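PDB 1X0G: IscA from Thermosynechococcus elongatus, which binds a [2Fe-2S] cluster and acts as a scaffold for iron-sulfur cluster biosynthesis, its copies assembling through domain swapping. Local coordinates for the interface of chains A and B and the interface of chains C and B. Coordinates in Å, arbitrary orientation; residue numbers count along the deposited sequence, not the author numbering. Chains: chain A/B/C, IscA.

Contact 1: the interface of chains A and B. Residues chain A 39-41; chain B 33-36.
A:Asp39 to A:Arg41 and B:Gln33 to B:Ser35 run antiparallel, so strands 27-46 of chain A and 28-47 of chain B join edge to edge across the two-fold of the chain pair. The A:Arg41 register is anchored from both directions: its N donates almost straight to B:Gln33 O at 2.8 Å, and its O accepts B:Gln33 N at 3.0 Å. Two residues further along the ladder, B:Ser35 N reaches A:Asp39 O at 2.7 Å, while the return bond from A:Asp39 N is weak. Between these bonded pairs A:Trp40 and B:Pro34 form a non-hydrogen-bonded pair, so the proline fits here without costing the ladder a bond and packs against the indole. The six-membered ring of A:Trp40 crosses the proline obliquely, with CE3 3.6 Å from B:Pro34 CA and CZ3 towards CD and CG. A:Trp40 has CG anti to its carbonyl carbon (chi1 -64°), a turn that swings the indole to the proline's side of the ribbon. On the other face, the beta-carbons of A:Arg41 and B:Ser35 press together at 3.5 Å. The B:Ser35 hydroxyl oxygen, OG, lies anti to the backbone N (chi1 173°), placing it by the amide of B:Glu36, whose N donates to it within the same chain. Replacing B:Ser35 with glycine would probably leave that amide without its side-chain acceptor and open a gap against the A:Arg41 beta-carbon. The A:Arg41 side chain reaches outward from the strand, and its bend at chi3 (-146°) turns the guanidinium so that NH1, at its edge and in plane, faces B:Ser35 OG at 3.6 Å.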
# COMPACT_ATOMS: atom_id res chain seq x y z
N ASP A 39 -0.20 -5.42 -1.52
CA ASP A 39 -1.50 -4.96 -1.14
C ASP A 39 -2.27 -6.22 -0.96
O ASP A 39 -1.96 -7.21 -1.60
CB ASP A 39 -2.10 -4.27 -2.35
CG ASP A 39 -3.44 -3.65 -2.06
OD1 ASP A 39 -4.29 -3.47 -2.96
OD2 ASP A 39 -3.66 -3.28 -0.91
N TRP A 40 -3.29 -6.23 -0.14
CA TRP A 40 -4.16 -7.37 -0.09
C TRP A 40 -5.42 -7.11 -0.86
O TRP A 40 -6.03 -6.11 -0.65
CB TRP A 40 -4.48 -7.63 1.31
CG TRP A 40 -3.20 -8.00 2.00
CD1 TRP A 40 -2.42 -7.20 2.73
CD2 TRP A 40 -2.51 -9.28 1.91
NE1 TRP A 40 -1.33 -7.89 3.17
CE2 TRP A 40 -1.36 -9.17 2.70
CE3 TRP A 40 -2.79 -10.51 1.28
CZ2 TRP A 40 -0.45 -10.22 2.87
CZ3 TRP A 40 -1.93 -11.54 1.46
CH2 TRP A 40 -0.73 -11.38 2.23
N ARG A 41 -5.80 -7.98 -1.78
CA ARG A 41 -7.00 -7.72 -2.54
C ARG A 41 -8.12 -8.43 -1.75
O ARG A 41 -7.87 -9.48 -1.13
CB ARG A 41 -6.73 -8.27 -3.91
CG ARG A 41 -7.82 -8.39 -4.86
CD ARG A 41 -7.41 -9.18 -6.12
NE ARG A 41 -8.14 -8.56 -7.23
CZ ARG A 41 -7.66 -7.62 -8.08
NH1 ARG A 41 -6.40 -7.17 -7.96
NH2 ARG A 41 -8.45 -7.13 -9.09
N GLN B 33 -6.26 -12.05 -1.01
CA GLN B 33 -5.17 -12.66 -1.73
C GLN B 33 -4.09 -11.56 -1.95
O GLN B 33 -4.41 -10.38 -2.09
CB GLN B 33 -5.61 -13.41 -3.04
CG GLN B 33 -6.94 -12.89 -3.69
CD GLN B 33 -7.25 -13.31 -5.22
OE1 GLN B 33 -6.34 -13.47 -6.06
NE2 GLN B 33 -8.54 -13.42 -5.54
N PRO B 34 -2.82 -11.94 -1.95
CA PRO B 34 -1.76 -11.00 -2.17
C PRO B 34 -1.92 -10.30 -3.47
O PRO B 34 -2.17 -10.96 -4.41
CB PRO B 34 -0.49 -11.87 -2.25
CG PRO B 34 -0.87 -13.17 -1.95
CD PRO B 34 -2.32 -13.30 -1.73
N SER B 35 -1.68 -9.01 -3.54
CA SER B 35 -1.93 -8.24 -4.78
C SER B 35 -0.96 -7.04 -4.79
O SER B 35 -0.05 -7.00 -4.02
CB SER B 35 -3.36 -7.76 -4.80
OG SER B 35 -3.52 -6.91 -5.91
N GLU B 36 -1.17 -6.07 -5.66
CA GLU B 36 -0.37 -4.88 -5.72
C GLU B 36 -1.31 -3.77 -5.93
O GLU B 36 -2.28 -3.92 -6.65
CB GLU B 36 0.48 -4.88 -6.97
CG GLU B 36 1.64 -5.85 -6.87
CD GLU B 36 1.44 -7.37 -7.36
OE1 GLU B 36 2.48 -8.11 -7.29
OE2 GLU B 36 0.35 -7.86 -7.79

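Contact 2: the interface of chains C and B. Residues chain C 37, 41; chain B 102-104.
C:Cys37 and B:Cys103 bring their sulfurs together across the chain boundary, and both belong to the set of three conserved cysteines that marks the HesB/IscA family. B:Cys103 is the second cysteine of the C-terminal Cys-Gly-Cys motif, with B:Gly102 as its middle residue, and C:Cys37 sits in a loop just ahead of strand 40-46. The cysteine side chain of B:Cys103 can be followed outward in two steps. Its CB already faces the partner, 3.9 Å from C:Cys37 SG. The next atom, the sulfur, is the tip: B:Cys103 SG stands 3.4 Å from C:Cys37 SG, far too long for a disulfide. With SG anti to the backbone N (chi1 -166°), B:Cys103 turns its sulfur away from B:Gly102 O and sets it side-on to C:Cys37 SG. The approach is unequal at the two ends. Chain C's sulfur arrives almost square to the CB-SG bond of B:Cys103, at about 91°, whereas the CB-SG bond of C:Cys37 points more nearly at its partner, at about 137°. Both residues bind the [2Fe-2S] cluster in this protein, and their convergence suggests that cysteines of different chains can be gathered around one cluster site. Nearby, C:Arg41 extends from strand 40-46 towards the glycines beside B:Cys103, its chain bent at chi2. One terminal nitrogen leads: C:Arg41 NH1 comes within 3.7 Å of the carbonyl oxygen B:Gly102 O, too long for a hydrogen bond. A basic group thus lies beside the glycines flanking B:Cys103. The same nitrogen also passes the backbone amide that follows the cysteine, with C:Arg41 NH1 3.8 Å from B:Gly104 N.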
# COMPACT_ATOMS: atom_id res chain seq x y z
N CYS C 37 -8.10 -3.42 -9.49
CA CYS C 37 -7.59 -3.67 -10.86
C CYS C 37 -6.34 -2.80 -11.01
O CYS C 37 -6.36 -1.65 -10.57
CB CYS C 37 -8.68 -3.34 -11.93
SG CYS C 37 -10.07 -4.37 -11.64
N ARG C 41 -6.43 4.02 -10.34
CA ARG C 41 -7.66 4.25 -11.02
C ARG C 41 -7.80 5.76 -11.09
O ARG C 41 -7.54 6.46 -10.10
CB ARG C 41 -8.80 3.62 -10.27
CG ARG C 41 -10.15 3.45 -11.04
CD ARG C 41 -11.21 3.99 -10.07
NE ARG C 41 -12.56 4.29 -10.56
CZ ARG C 41 -13.34 3.34 -11.05
NH1 ARG C 41 -12.88 2.09 -11.12
NH2 ARG C 41 -14.57 3.65 -11.47
N GLY B 102 -12.41 -0.07 -5.81
CA GLY B 102 -12.71 -1.45 -6.24
C GLY B 102 -12.95 -1.38 -7.72
O GLY B 102 -12.81 -0.34 -8.34
N CYS B 103 -13.35 -2.49 -8.33
CA CYS B 103 -13.53 -2.56 -9.78
C CYS B 103 -14.85 -1.92 -10.18
O CYS B 103 -15.88 -2.14 -9.52
CB CYS B 103 -13.61 -3.99 -10.18
SG CYS B 103 -13.42 -4.15 -11.95
N GLY B 104 -14.83 -1.18 -11.30
CA GLY B 104 -15.99 -0.46 -11.81
C GLY B 104 -16.91 -1.39 -12.59
O GLY B 104 -17.94 -0.95 -13.02

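The C-alpha centres of contact 1 and contact 2 lie about 13 Å apart, and chain B takes part in both, offering its strand 28-47 to chain A and its C-terminal cysteine loop to chain C. A:Arg41 and C:Arg41 are the same position in two copies: A:Arg41 joins the inter-chain ladder, and C:Arg41 lies beside the cysteine loop of chain B. Contact 1 belongs to a two-fold interface, whereas the interface containing contact 2 departs from exact two-fold symmetry. A symmetric strand pairing thus coexists with an uneven meeting of cysteines, in keeping with an asymmetric, domain-swapped scaffold assembled as a tetramer.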